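Local coordinates for protein Non-ribosomal peptide synthetase (Streptomyces halstedii, PDB 3WV4) that belongs to the AMP-binding (ANL) enzyme clan and serves as part of a non-ribosomal peptide synthetase, at residues Asp235-Phe247 with Leu277-Leu291. Sequence-based numbering, arbitrary orientation.
Sequences DIVFCRMSVSWDF and LRESGATMMPIVPSL
Val237 and Met284 form the one beta bridge that pairs strands 236-239 and 284-287 in parallel, joining the sheet that holds strand 261-264 to the one that holds 311-314 in this ANL-type AMP-binding fold. Backbone bonds bracket the bridge. Ile236 O is gripped twice, by Thr283 N at 2.8 Å, lying in the carbonyl plane, and by Met284 N, tilted out of it; the same Met284 takes Phe238 N on its O, so its N and O bind the residues on either side of Val237.

The Thr283 hydroxyl ties the two chains together again. OG1 lies between the backbone N and the carbonyl carbon (chi1 60°), where it accepts from Ile236 N and donates to Asp235 OD1, both at 2.8 Å; the carboxylate oxygen is met on its anti side. Asp235 OD2 turns to Arg310 in a salt bridge, so the carboxylate is held through both oxygens.

Past the bridge the strands splay, and a water takes over: it donates to Phe238 O and Pro286 O and accepts from Arg240 N.

Apolar packing flanks all this. Leu277, from the end of helix 273-280, lays CD2 over one face of the Phe238 ring in a CH-pi contact, 3.8 Å from the centroid, while Ala282 CB backs Phe238 CB. At the far end, Val288 CG2 reaches the Trp245 ring edge, and Phe247 brings CZ to 3.4 Å from Pro286 CB. The Met241 chain, bent at chi2 and chi3, presses its methyl CE tightly onto the same proline, 3.3 Å from Pro286 CG.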
loop_
_atom_site.group_PDB
_atom_site.type_symbol
_atom_site.label_atom_id
_atom_site.label_comp_id
_atom_site.label_asym_id
_atom_site.label_seq_id
_atom_site.Cartn_x
_atom_site.Cartn_y
_atom_site.Cartn_z
ATOM N N ASP A 235 -3.898 17.067 5.027
ATOM C CA ASP A 235 -4.808 16.259 4.199
ATOM C C ASP A 235 -5.546 15.251 5.044
ATOM O O ASP A 235 -5.147 14.905 6.102
ATOM C CB ASP A 235 -4.110 15.567 3.051
ATOM C CG ASP A 235 -3.835 16.501 1.889
ATOM O OD1 ASP A 235 -4.783 17.185 1.433
ATOM O OD2 ASP A 235 -2.655 16.540 1.404
ATOM N N ILE A 236 -6.706 14.868 4.583
ATOM C CA ILE A 236 -7.455 13.848 5.221
ATOM C C ILE A 236 -7.711 12.863 4.079
ATOM O O ILE A 236 -8.363 13.228 3.111
ATOM C CB ILE A 236 -8.748 14.424 5.769
ATOM C CG1 ILE A 236 -8.405 15.377 6.946
ATOM C CG2 ILE A 236 -9.672 13.294 6.202
ATOM C CD1 ILE A 236 -9.565 16.055 7.686
ATOM N N VAL A 237 -7.217 11.630 4.216
ATOM C CA VAL A 237 -7.224 10.629 3.161
ATOM C C VAL A 237 -8.349 9.636 3.402
ATOM O O VAL A 237 -8.348 8.904 4.414
ATOM C CB VAL A 237 -5.879 9.889 3.095
ATOM C CG1 VAL A 237 -5.780 8.961 1.893
ATOM C CG2 VAL A 237 -4.731 10.926 3.058
ATOM N N PHE A 238 -9.300 9.596 2.480
ATOM C CA PHE A 238 -10.424 8.696 2.586
ATOM C C PHE A 238 -10.122 7.423 1.804
ATOM O O PHE A 238 -10.128 7.408 0.578
ATOM C CB PHE A 238 -11.698 9.364 2.071
ATOM C CG PHE A 238 -12.973 8.606 2.435
ATOM C CD1 PHE A 238 -13.403 7.539 1.682
ATOM C CD2 PHE A 238 -13.713 8.970 3.576
ATOM C CE1 PHE A 238 -14.557 6.838 2.036
ATOM C CE2 PHE A 238 -14.868 8.293 3.908
ATOM C CZ PHE A 238 -15.292 7.213 3.160
ATOM N N CYS A 239 -9.891 6.343 2.532
ATOM C CA CYS A 239 -9.422 5.127 1.966
ATOM C C CYS A 239 -10.427 4.015 2.173
ATOM O O CYS A 239 -10.629 3.491 3.294
ATOM C CB CYS A 239 -8.082 4.738 2.575
ATOM S SG CYS A 239 -7.350 3.362 1.711
ATOM N N ARG A 240 -11.027 3.650 1.053
ATOM C CA ARG A 240 -12.027 2.616 0.977
ATOM C C ARG A 240 -11.333 1.311 0.548
ATOM O O ARG A 240 -11.872 0.203 0.672
ATOM C CB ARG A 240 -13.080 3.126 -0.001
ATOM C CG ARG A 240 -14.326 2.301 -0.174
ATOM C CD ARG A 240 -15.506 2.668 0.746
ATOM N NE ARG A 240 -16.712 2.597 -0.088
ATOM C CZ ARG A 240 -17.178 1.465 -0.620
ATOM N NH1 ARG A 240 -16.604 0.286 -0.342
ATOM N NH2 ARG A 240 -18.240 1.493 -1.414
ATOM N N MET A 241 -10.093 1.443 0.121
ATOM C CA MET A 241 -9.286 0.305 -0.280
ATOM C C MET A 241 -8.736 -0.397 0.916
ATOM O O MET A 241 -8.412 0.238 1.922
ATOM C CB MET A 241 -8.074 0.725 -1.122
ATOM C CG MET A 241 -8.305 0.667 -2.628
ATOM S SD MET A 241 -9.299 2.006 -3.267
ATOM C CE MET A 241 -8.616 3.301 -2.241
ATOM N N SER A 242 -8.567 -1.705 0.756
ATOM C CA SER A 242 -8.034 -2.537 1.793
ATOM C C SER A 242 -6.571 -2.262 2.039
ATOM O O SER A 242 -5.747 -2.211 1.105
ATOM C CB SER A 242 -8.215 -4.007 1.444
ATOM O OG SER A 242 -7.537 -4.786 2.419
ATOM N N VAL A 243 -6.229 -2.119 3.315
ATOM C CA VAL A 243 -4.818 -1.915 3.678
ATOM C C VAL A 243 -3.986 -3.199 3.600
ATOM O O VAL A 243 -2.791 -3.182 3.916
ATOM C CB VAL A 243 -4.679 -1.226 5.044
ATOM C CG1 VAL A 243 -5.366 0.131 4.992
ATOM C CG2 VAL A 243 -5.242 -2.071 6.171
ATOM N N SER A 244 -4.614 -4.284 3.140
ATOM C CA SER A 244 -3.970 -5.564 2.769
ATOM C C SER A 244 -3.596 -5.656 1.290
ATOM O O SER A 244 -2.980 -6.609 0.858
ATOM C CB SER A 244 -4.966 -6.711 2.999
ATOM O OG SER A 244 -5.495 -6.657 4.318
ATOM N N TRP A 245 -4.056 -4.695 0.511
ATOM C CA TRP A 245 -3.675 -4.515 -0.864
ATOM C C TRP A 245 -2.621 -3.375 -0.799
ATOM O O TRP A 245 -2.701 -2.467 0.036
ATOM C CB TRP A 245 -4.966 -4.181 -1.637
ATOM C CG TRP A 245 -4.842 -3.641 -3.043
ATOM C CD1 TRP A 245 -3.750 -3.697 -3.877
ATOM C CD2 TRP A 245 -5.884 -3.002 -3.800
ATOM N NE1 TRP A 245 -4.039 -3.101 -5.083
ATOM C CE2 TRP A 245 -5.336 -2.671 -5.073
ATOM C CE3 TRP A 245 -7.221 -2.678 -3.530
ATOM C CZ2 TRP A 245 -6.076 -2.031 -6.076
ATOM C CZ3 TRP A 245 -7.958 -2.039 -4.519
ATOM C CH2 TRP A 245 -7.377 -1.724 -5.787
ATOM N N ASP A 246 -1.567 -3.482 -1.576
ATOM C CA ASP A 246 -0.521 -2.490 -1.510
ATOM C C ASP A 246 -1.045 -1.046 -1.791
ATOM O O ASP A 246 -0.439 -0.048 -1.375
ATOM C CB ASP A 246 0.686 -2.894 -2.388
ATOM C CG ASP A 246 0.401 -2.891 -3.871
ATOM O OD1 ASP A 246 -0.758 -2.630 -4.275
ATOM O OD2 ASP A 246 1.371 -3.158 -4.646
ATOM N N PHE A 247 -2.199 -0.937 -2.432
ATOM C CA PHE A 247 -2.773 0.364 -2.708
ATOM C C PHE A 247 -3.106 1.037 -1.386
ATOM O O PHE A 247 -2.570 2.088 -1.083
ATOM C CB PHE A 247 -3.999 0.245 -3.651
ATOM C CG PHE A 247 -4.447 1.556 -4.264
ATOM C CD1 PHE A 247 -3.625 2.707 -4.248
ATOM C CD2 PHE A 247 -5.683 1.654 -4.890
ATOM C CE1 PHE A 247 -4.043 3.892 -4.817
ATOM C CE2 PHE A 247 -6.088 2.845 -5.488
ATOM C CZ PHE A 247 -5.286 3.955 -5.436
ATOM N N LEU A 277 -17.786 11.434 2.843
ATOM C CA LEU A 277 -16.687 12.219 2.341
ATOM C C LEU A 277 -16.722 13.617 2.868
ATOM O O LEU A 277 -15.714 14.114 3.362
ATOM C CB LEU A 277 -16.690 12.258 0.818
ATOM C CG LEU A 277 -16.330 10.878 0.245
ATOM C CD1 LEU A 277 -16.695 10.771 -1.238
ATOM C CD2 LEU A 277 -14.831 10.697 0.381
ATOM N N ARG A 278 -17.876 14.249 2.729
ATOM C CA ARG A 278 -18.069 15.635 3.149
ATOM C C ARG A 278 -17.871 15.789 4.644
ATOM O O ARG A 278 -17.135 16.674 5.113
ATOM C CB ARG A 278 -19.454 16.158 2.710
ATOM C CG ARG A 278 -19.827 17.556 3.262
ATOM C CD ARG A 278 -21.307 17.914 3.078
ATOM N NE ARG A 278 -21.836 17.221 1.900
ATOM C CZ ARG A 278 -22.830 16.332 1.901
ATOM N NH1 ARG A 278 -23.501 16.024 3.011
ATOM N NH2 ARG A 278 -23.170 15.773 0.750
ATOM N N GLU A 279 -18.534 14.934 5.402
ATOM C CA GLU A 279 -18.472 15.012 6.846
ATOM C C GLU A 279 -17.097 14.675 7.410
ATOM O O GLU A 279 -16.780 15.099 8.500
ATOM C CB GLU A 279 -19.569 14.129 7.474
ATOM C CG GLU A 279 -20.959 14.705 7.192
ATOM C CD GLU A 279 -22.089 13.991 7.932
ATOM O OE1 GLU A 279 -21.786 13.041 8.692
ATOM O OE2 GLU A 279 -23.273 14.397 7.753
ATOM N N SER A 280 -16.283 13.894 6.692
ATOM C CA SER A 280 -14.911 13.596 7.163
ATOM C C SER A 280 -13.987 14.745 6.776
ATOM O O SER A 280 -12.887 14.847 7.238
ATOM C CB SER A 280 -14.455 12.263 6.576
ATOM O OG SER A 280 -14.380 12.331 5.156
ATOM N N GLY A 281 -14.419 15.640 5.912
ATOM C CA GLY A 281 -13.508 16.703 5.513
ATOM C C GLY A 281 -12.503 16.125 4.490
ATOM O O GLY A 281 -11.472 16.729 4.244
ATOM N N ALA A 282 -12.808 14.975 3.903
ATOM C CA ALA A 282 -11.852 14.266 3.002
ATOM C C ALA A 282 -11.241 15.225 1.967
ATOM O O ALA A 282 -11.965 15.895 1.282
ATOM C CB ALA A 282 -12.557 13.142 2.270
ATOM N N THR A 283 -9.924 15.196 1.813
ATOM C CA THR A 283 -9.259 15.929 0.776
ATOM C C THR A 283 -8.668 15.074 -0.322
ATOM O O THR A 283 -8.584 15.538 -1.460
ATOM C CB THR A 283 -8.158 16.819 1.355
ATOM O OG1 THR A 283 -7.198 15.999 2.027
ATOM C CG2 THR A 283 -8.776 17.823 2.390
ATOM N N MET A 284 -8.217 13.870 -0.003
ATOM C CA MET A 284 -7.590 12.987 -0.990
ATOM C C MET A 284 -8.312 11.665 -0.976
ATOM O O MET A 284 -8.651 11.188 0.084
ATOM C CB MET A 284 -6.148 12.717 -0.629
ATOM C CG MET A 284 -5.319 13.943 -0.266
ATOM S SD MET A 284 -4.742 14.830 -1.704
ATOM C CE MET A 284 -3.390 13.834 -2.279
ATOM N N MET A 285 -8.578 11.094 -2.145
ATOM C CA MET A 285 -9.340 9.858 -2.252
ATOM C C MET A 285 -8.739 8.967 -3.291
ATOM O O MET A 285 -8.850 9.250 -4.492
ATOM C CB MET A 285 -10.776 10.144 -2.659
ATOM C CG MET A 285 -11.665 8.923 -2.624
ATOM S SD MET A 285 -13.386 9.215 -3.079
ATOM C CE MET A 285 -13.938 7.519 -2.845
ATOM N N PRO A 286 -8.118 7.894 -2.860
ATOM C CA PRO A 286 -7.679 6.972 -3.924
ATOM C C PRO A 286 -8.912 6.268 -4.476
ATOM O O PRO A 286 -9.840 5.981 -3.713
ATOM C CB PRO A 286 -6.713 6.005 -3.196
ATOM C CG PRO A 286 -6.996 6.185 -1.741
ATOM C CD PRO A 286 -7.522 7.579 -1.552
ATOM N N ILE A 287 -8.935 6.017 -5.773
ATOM C CA ILE A 287 -10.077 5.354 -6.392
ATOM C C ILE A 287 -9.644 4.283 -7.401
ATOM O O ILE A 287 -8.472 4.187 -7.781
ATOM C CB ILE A 287 -10.953 6.363 -7.195
ATOM C CG1 ILE A 287 -10.086 7.062 -8.248
ATOM C CG2 ILE A 287 -11.599 7.379 -6.269
ATOM C CD1 ILE A 287 -10.894 7.743 -9.326
ATOM N N VAL A 288 -10.654 3.549 -7.854
ATOM C CA VAL A 288 -10.599 2.565 -8.916
ATOM C C VAL A 288 -11.828 2.861 -9.803
ATOM O O VAL A 288 -12.793 3.482 -9.323
ATOM C CB VAL A 288 -10.655 1.172 -8.228
ATOM C CG1 VAL A 288 -11.000 0.052 -9.177
ATOM C CG2 VAL A 288 -9.359 0.876 -7.515
ATOM N N PRO A 289 -11.789 2.503 -11.120
ATOM C CA PRO A 289 -12.931 2.875 -11.973
ATOM C C PRO A 289 -14.303 2.601 -11.353
ATOM O O PRO A 289 -15.201 3.474 -11.416
ATOM C CB PRO A 289 -12.704 2.046 -13.224
ATOM C CG PRO A 289 -11.206 2.040 -13.343
ATOM C CD PRO A 289 -10.713 1.895 -11.922
ATOM N N SER A 290 -14.446 1.420 -10.744
ATOM C CA SER A 290 -15.731 1.007 -10.223
ATOM C C SER A 290 -16.167 1.954 -9.102
ATOM O O SER A 290 -17.267 2.477 -9.151
ATOM C CB SER A 290 -15.753 -0.462 -9.816
ATOM O OG SER A 290 -15.050 -0.640 -8.593
ATOM N N LEU A 291 -15.288 2.246 -8.155
ATOM C CA LEU A 291 -15.581 3.260 -7.134
ATOM C C LEU A 291 -15.844 4.684 -7.680
ATOM O O LEU A 291 -16.693 5.416 -7.161
ATOM C CB LEU A 291 -14.445 3.315 -6.111
ATOM C CG LEU A 291 -14.660 4.164 -4.862
ATOM C CD1 LEU A 291 -15.976 3.848 -4.187
ATOM C CD2 LEU A 291 -13.502 3.970 -3.868
HETATM O O HOH W 1 -10.821 5.490 -1.312
#